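Local coordinates for protein putative cytochrome P450 154A1 (Streptomyces coelicolor, PDB 1ODO) that belongs to the cytochrome P450 family of heme proteins and holds, in this structure, a heme together with 4-phenyl-1H-imidazole, at residues A[357-360]-A[361-365]; A[364-367]-A[368-371]. All blocks are in the same frame, centred on the assembly; numbering follows the deposited sequence.

Interaction 1 of 2, residues A[357-360]-A[361-365]; sequences APLA and RMEVT. With HEM (protoporphyrin IX containing Fe), chain B.
Leu359 packs against Met362 and Glu363 in the first turns of helix 357-374, the helix that in the cytochrome P450 fold follows the heme-binding loop and is usually called helix L. The backbone part is regular alpha-helical bonding: the carbonyls of Ala357, Pro358, Leu359 and Ala360 receive the N-H groups of Arg361, Met362, Glu363 and Val364. The Pro358 O bond to Met362 N, at 3.1 Å, is the most bent of the four, with an N-H...O angle of 155°.

Apolar packing gathers around Leu359. With CG anti to the backbone N (chi1 -177°), its branch CD1 leans forward along the helix toward Met362. There CD1 lies 4.0 Å from CE of Met362, whose chain bends at the thioether so that the methyl turns toward the leucine. Val152 and Leu156 of helix 147-157 also touch Leu359.

Leu359 and Ala360 make the closest contacts with the heme. Leu359 CB and Ala360 N each stand 3.8 Å from the vinyl carbon CBB, while Ala360 CB approaches the ring methyl CMC at 3.9 Å.

Two polar side chains lie against the same turn. The extended chain of Glu363 runs obliquely across Leu359, setting OE2 3.6 Å from CG of the leucine and close to the same vinyl group. Arg361 instead carries its aliphatic part over the carbonyl oxygen of Ala357 and sends its guanidinium past the methyl of that alanine, obliquely; NE is paired in a salt bridge with Glu280 on helix 275-285. One turn further on, the Thr365 hydroxyl can give its proton to either of two backbone oxygens, with OG1 3.0 Å from Met362 O and 3.2 Å from Arg361 O.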
loop_
_atom_site.group_PDB
_atom_site.type_symbol
_atom_site.label_atom_id
_atom_site.label_comp_id
_atom_site.label_asym_id
_atom_site.label_seq_id
_atom_site.Cartn_x
_atom_site.Cartn_y
_atom_site.Cartn_z
ATOM N N ALA A 357 7.795 5.174 -0.501
ATOM C CA ALA A 357 7.116 6.436 -0.219
ATOM C C ALA A 357 7.453 7.609 -1.140
ATOM O O ALA A 357 6.554 8.230 -1.699
ATOM C CB ALA A 357 7.347 6.840 1.244
ATOM N N PRO A 358 8.748 7.934 -1.309
ATOM C CA PRO A 358 9.071 9.063 -2.186
ATOM C C PRO A 358 8.634 8.880 -3.637
ATOM O O PRO A 358 8.203 9.838 -4.282
ATOM C CB PRO A 358 10.592 9.210 -2.025
ATOM C CG PRO A 358 11.040 7.831 -1.663
ATOM C CD PRO A 358 9.967 7.357 -0.710
ATOM N N LEU A 359 8.733 7.655 -4.142
ATOM C CA LEU A 359 8.339 7.365 -5.519
ATOM C C LEU A 359 6.817 7.429 -5.654
ATOM O O LEU A 359 6.295 8.007 -6.607
ATOM C CB LEU A 359 8.853 5.979 -5.939
ATOM C CG LEU A 359 8.569 5.568 -7.389
ATOM C CD1 LEU A 359 9.110 6.628 -8.342
ATOM C CD2 LEU A 359 9.206 4.215 -7.676
ATOM N N ALA A 360 6.105 6.839 -4.697
ATOM C CA ALA A 360 4.643 6.852 -4.736
ATOM C C ALA A 360 4.143 8.295 -4.683
ATOM O O ALA A 360 3.266 8.692 -5.449
ATOM C CB ALA A 360 4.068 6.053 -3.564
ATOM N N ARG A 361 4.706 9.084 -3.774
ATOM C CA ARG A 361 4.294 10.474 -3.652
ATOM C C ARG A 361 4.494 11.196 -4.986
ATOM O O ARG A 361 3.611 11.921 -5.441
ATOM C CB ARG A 361 5.079 11.159 -2.527
ATOM C CG ARG A 361 4.522 10.857 -1.130
ATOM C CD ARG A 361 5.452 11.314 -0.012
ATOM N NE ARG A 361 4.728 11.491 1.247
ATOM C CZ ARG A 361 5.202 11.168 2.448
ATOM N NH1 ARG A 361 6.413 10.635 2.573
ATOM N NH2 ARG A 361 4.466 11.392 3.528
ATOM N N MET A 362 5.637 10.973 -5.629
ATOM C CA MET A 362 5.901 11.625 -6.907
ATOM C C MET A 362 4.907 11.175 -7.974
ATOM O O MET A 362 4.374 11.998 -8.717
ATOM C CB MET A 362 7.331 11.344 -7.380
ATOM C CG MET A 362 7.710 12.145 -8.619
ATOM S SD MET A 362 9.454 12.002 -9.049
ATOM C CE MET A 362 9.464 10.353 -9.695
ATOM N N GLU A 363 4.655 9.871 -8.046
ATOM C CA GLU A 363 3.720 9.328 -9.025
ATOM C C GLU A 363 2.349 9.982 -8.931
ATOM O O GLU A 363 1.787 10.415 -9.934
ATOM C CB GLU A 363 3.551 7.816 -8.834
ATOM C CG GLU A 363 4.714 6.976 -9.345
ATOM C CD GLU A 363 4.448 5.484 -9.229
ATOM O OE1 GLU A 363 3.314 5.057 -9.533
ATOM O OE2 GLU A 363 5.373 4.737 -8.850
ATOM N N VAL A 364 1.811 10.054 -7.718
ATOM C CA VAL A 364 0.498 10.652 -7.517
ATOM C C VAL A 364 0.455 12.153 -7.775
ATOM O O VAL A 364 -0.469 12.643 -8.424
ATOM C CB VAL A 364 -0.028 10.375 -6.096
ATOM C CG1 VAL A 364 -1.449 10.896 -5.959
ATOM C CG2 VAL A 364 0.018 8.879 -5.807
ATOM N N THR A 365 1.440 12.889 -7.275
ATOM C CA THR A 365 1.445 14.331 -7.491
ATOM C C THR A 365 1.525 14.644 -8.988
ATOM O O THR A 365 0.797 15.502 -9.486
ATOM C CB THR A 365 2.608 15.025 -6.733
ATOM O OG1 THR A 365 3.864 14.527 -7.202
ATOM C CG2 THR A 365 2.493 14.759 -5.233
HETATM C CHA HEM B . 6.181 -1.120 3.370
HETATM C CHB HEM B . 7.713 -0.571 -1.161
HETATM C CHC HEM B . 3.889 2.216 -2.124
HETATM C CHD HEM B . 2.363 1.638 2.394
HETATM C C1A HEM B . 6.956 -1.215 2.240
HETATM C C2A HEM B . 8.202 -1.962 2.110
HETATM C C3A HEM B . 8.627 -1.815 0.847
HETATM C C4A HEM B . 7.669 -0.969 0.149
HETATM C CMA HEM B . 9.889 -2.414 0.201
HETATM C CAA HEM B . 8.862 -2.763 3.254
HETATM C CBA HEM B . 9.718 -1.841 4.142
HETATM C CGA HEM B . 10.411 -2.522 5.321
HETATM O O1A HEM B . 9.756 -3.469 5.884
HETATM O O2A HEM B . 11.525 -2.122 5.654
HETATM C C1B HEM B . 6.813 0.222 -1.823
HETATM C C2B HEM B . 6.922 0.595 -3.222
HETATM C C3B HEM B . 5.845 1.384 -3.502
HETATM C C4B HEM B . 5.068 1.503 -2.288
HETATM C CMB HEM B . 8.061 0.151 -4.164
HETATM C CAB HEM B . 5.456 2.055 -4.833
HETATM C CBB HEM B . 6.441 3.134 -5.313
HETATM C C1C HEM B . 3.140 2.307 -0.959
HETATM C C2C HEM B . 1.887 3.069 -0.843
HETATM C C3C HEM B . 1.453 2.903 0.427
HETATM C C4C HEM B . 2.423 2.058 1.093
HETATM C CMC HEM B . 1.257 3.873 -2.022
HETATM C CAC HEM B . 0.190 3.443 1.149
HETATM C CBC HEM B . -0.130 4.931 0.971
HETATM C C1D HEM B . 3.250 0.840 3.062
HETATM C C2D HEM B . 3.129 0.411 4.436
HETATM C C3D HEM B . 4.197 -0.374 4.712
HETATM C C4D HEM B . 4.997 -0.424 3.510
HETATM C CMD HEM B . 1.964 0.792 5.371
HETATM C CAD HEM B . 4.473 -1.091 6.044
HETATM C CBD HEM B . 4.868 -0.236 7.253
HETATM C CGD HEM B . 5.011 -1.181 8.427
HETATM O O1D HEM B . 4.164 -1.141 9.328
HETATM O O2D HEM B . 5.971 -1.984 8.381
HETATM N NA HEM B . 6.663 -0.618 1.037
HETATM N NB HEM B . 5.665 0.784 -1.274
HETATM N NC HEM B . 3.446 1.706 0.237
HETATM N ND HEM B . 4.406 0.314 2.493
HETATM FE FE HEM B . 5.046 0.556 0.642
#

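Interaction 2 of 2, residues A[364-367]-A[368-371]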
loop_
_atom_site.group_PDB
_atom_site.type_symbol
_atom_site.label_atom_id
_atom_site.label_comp_id
_atom_site.label_asym_id
_atom_site.label_seq_id
_atom_site.Cartn_x
_atom_site.Cartn_y
_atom_site.Cartn_z
ATOM N N VAL A 364 1.811 10.054 -7.718
ATOM C CA VAL A 364 0.498 10.652 -7.517
ATOM C C VAL A 364 0.455 12.153 -7.775
ATOM O O VAL A 364 -0.469 12.643 -8.424
ATOM C CB VAL A 364 -0.028 10.375 -6.096
ATOM C CG1 VAL A 364 -1.449 10.896 -5.959
ATOM C CG2 VAL A 364 0.018 8.879 -5.807
ATOM N N THR A 365 1.440 12.889 -7.275
ATOM C CA THR A 365 1.445 14.331 -7.491
ATOM C C THR A 365 1.525 14.644 -8.988
ATOM O O THR A 365 0.797 15.502 -9.486
ATOM C CB THR A 365 2.608 15.025 -6.733
ATOM O OG1 THR A 365 3.864 14.527 -7.202
ATOM C CG2 THR A 365 2.493 14.759 -5.233
ATOM N N LEU A 366 2.391 13.932 -9.704
ATOM C CA LEU A 366 2.541 14.148 -11.142
ATOM C C LEU A 366 1.258 13.784 -11.889
ATOM O O LEU A 366 0.817 14.513 -12.784
ATOM C CB LEU A 366 3.703 13.315 -11.690
ATOM C CG LEU A 366 5.112 13.843 -11.411
ATOM C CD1 LEU A 366 6.135 12.875 -11.972
ATOM C CD2 LEU A 366 5.280 15.220 -12.050
ATOM N N ALA A 367 0.660 12.655 -11.520
ATOM C CA ALA A 367 -0.568 12.212 -12.164
ATOM C C ALA A 367 -1.671 13.253 -11.987
ATOM O O ALA A 367 -2.354 13.610 -12.946
ATOM C CB ALA A 367 -1.008 10.870 -11.588
ATOM N N LEU A 368 -1.836 13.754 -10.766
ATOM C CA LEU A 368 -2.869 14.755 -10.506
ATOM C C LEU A 368 -2.675 16.017 -11.334
ATOM O O LEU A 368 -3.611 16.497 -11.970
ATOM C CB LEU A 368 -2.897 15.132 -9.024
ATOM C CG LEU A 368 -3.354 14.049 -8.047
ATOM C CD1 LEU A 368 -3.302 14.603 -6.629
ATOM C CD2 LEU A 368 -4.766 13.595 -8.394
ATOM N N GLU A 369 -1.457 16.546 -11.315
ATOM C CA GLU A 369 -1.123 17.756 -12.056
ATOM C C GLU A 369 -1.433 17.619 -13.540
ATOM O O GLU A 369 -2.072 18.489 -14.133
ATOM C CB GLU A 369 0.359 18.090 -11.865
ATOM C CG GLU A 369 0.835 19.287 -12.669
ATOM C CD GLU A 369 2.267 19.669 -12.356
ATOM O OE1 GLU A 369 3.153 18.792 -12.430
ATOM O OE2 GLU A 369 2.506 20.851 -12.041
ATOM N N SER A 370 -0.988 16.516 -14.130
ATOM C CA SER A 370 -1.211 16.258 -15.548
ATOM C C SER A 370 -2.687 16.054 -15.883
ATOM O O SER A 370 -3.200 16.640 -16.835
ATOM C CB SER A 370 -0.401 15.030 -15.977
ATOM O OG SER A 370 -0.566 14.753 -17.358
ATOM N N LEU A 371 -3.368 15.232 -15.091
ATOM C CA LEU A 371 -4.781 14.947 -15.305
ATOM C C LEU A 371 -5.682 16.181 -15.244
ATOM O O LEU A 371 -6.425 16.466 -16.188
ATOM C CB LEU A 371 -5.266 13.921 -14.279
ATOM C CG LEU A 371 -6.737 13.512 -14.385
ATOM C CD1 LEU A 371 -6.966 12.771 -15.695
ATOM C CD2 LEU A 371 -7.112 12.626 -13.207
HETATM O O HOH W 1 2.829 17.820 -9.779
HETATM O O HOH W 2 2.759 16.212 -14.299
#
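Val364 and Leu368 lie side by side and point the same way, one turn apart in the later part of helix 357-374, the proximal helix L of the P450 fold. Val364 CG1 and Leu368 CD1 are 4.2 Å apart, a loose touch. Leu368 also leans over the helix backbone: its CG, anti to the carbonyl carbon (chi1 -68°), sits 3.2 Å from Val364 O. The pair faces helix 247-260, where Val250 and Ile251 meet Val364 and Val255 meets Leu368. Leu371 continues toward Val255 and also reaches Leu140 and Leu144 of helix 140-145.

A different arrangement holds on another side of the helix. The side chains of Leu366 and Glu369 are set at a slant to each other, with Leu366 CD2 4.2 Å from Glu369 OE1. Glu369 is extended, and its exposed carboxylate is joined to the backbone through water rather than directly. One water donates to Leu366 O at 3.0 Å and to Glu369 OE1; the other makes weak bonds to Thr365 O and OE1. Both carbonyls therefore take a water besides the helical N-H they already accept.

Underneath, four straight backbone bonds link the turns. The last of them brings Leu371 N to Ala367 O at 2.9 Å, with an N-H...O angle of 165°.

Interactions 1 and 2 are consecutive portions of one helix, 357-374, with centres about 10 Å apart, and they overlap at Val364 and Thr365. The helix leads away from the heme: Ala360 N lies 3.8 Å from heme CBB, whereas the side chain of Val364, common to both, is about 6 Å from the heme. From the bound 4-phenyl-1H-imidazole, the side chain of Ala360 is about 8 Å away and that of Val364 about 12 Å. Heme-pocket residues belong to interaction 1. Helices 108-131, 247-260 and 275-285 touch both portions, the last through Glu280, then Val279 and Trp275; helix 147-157 is added at interaction 1 and helix 140-145 at interaction 2.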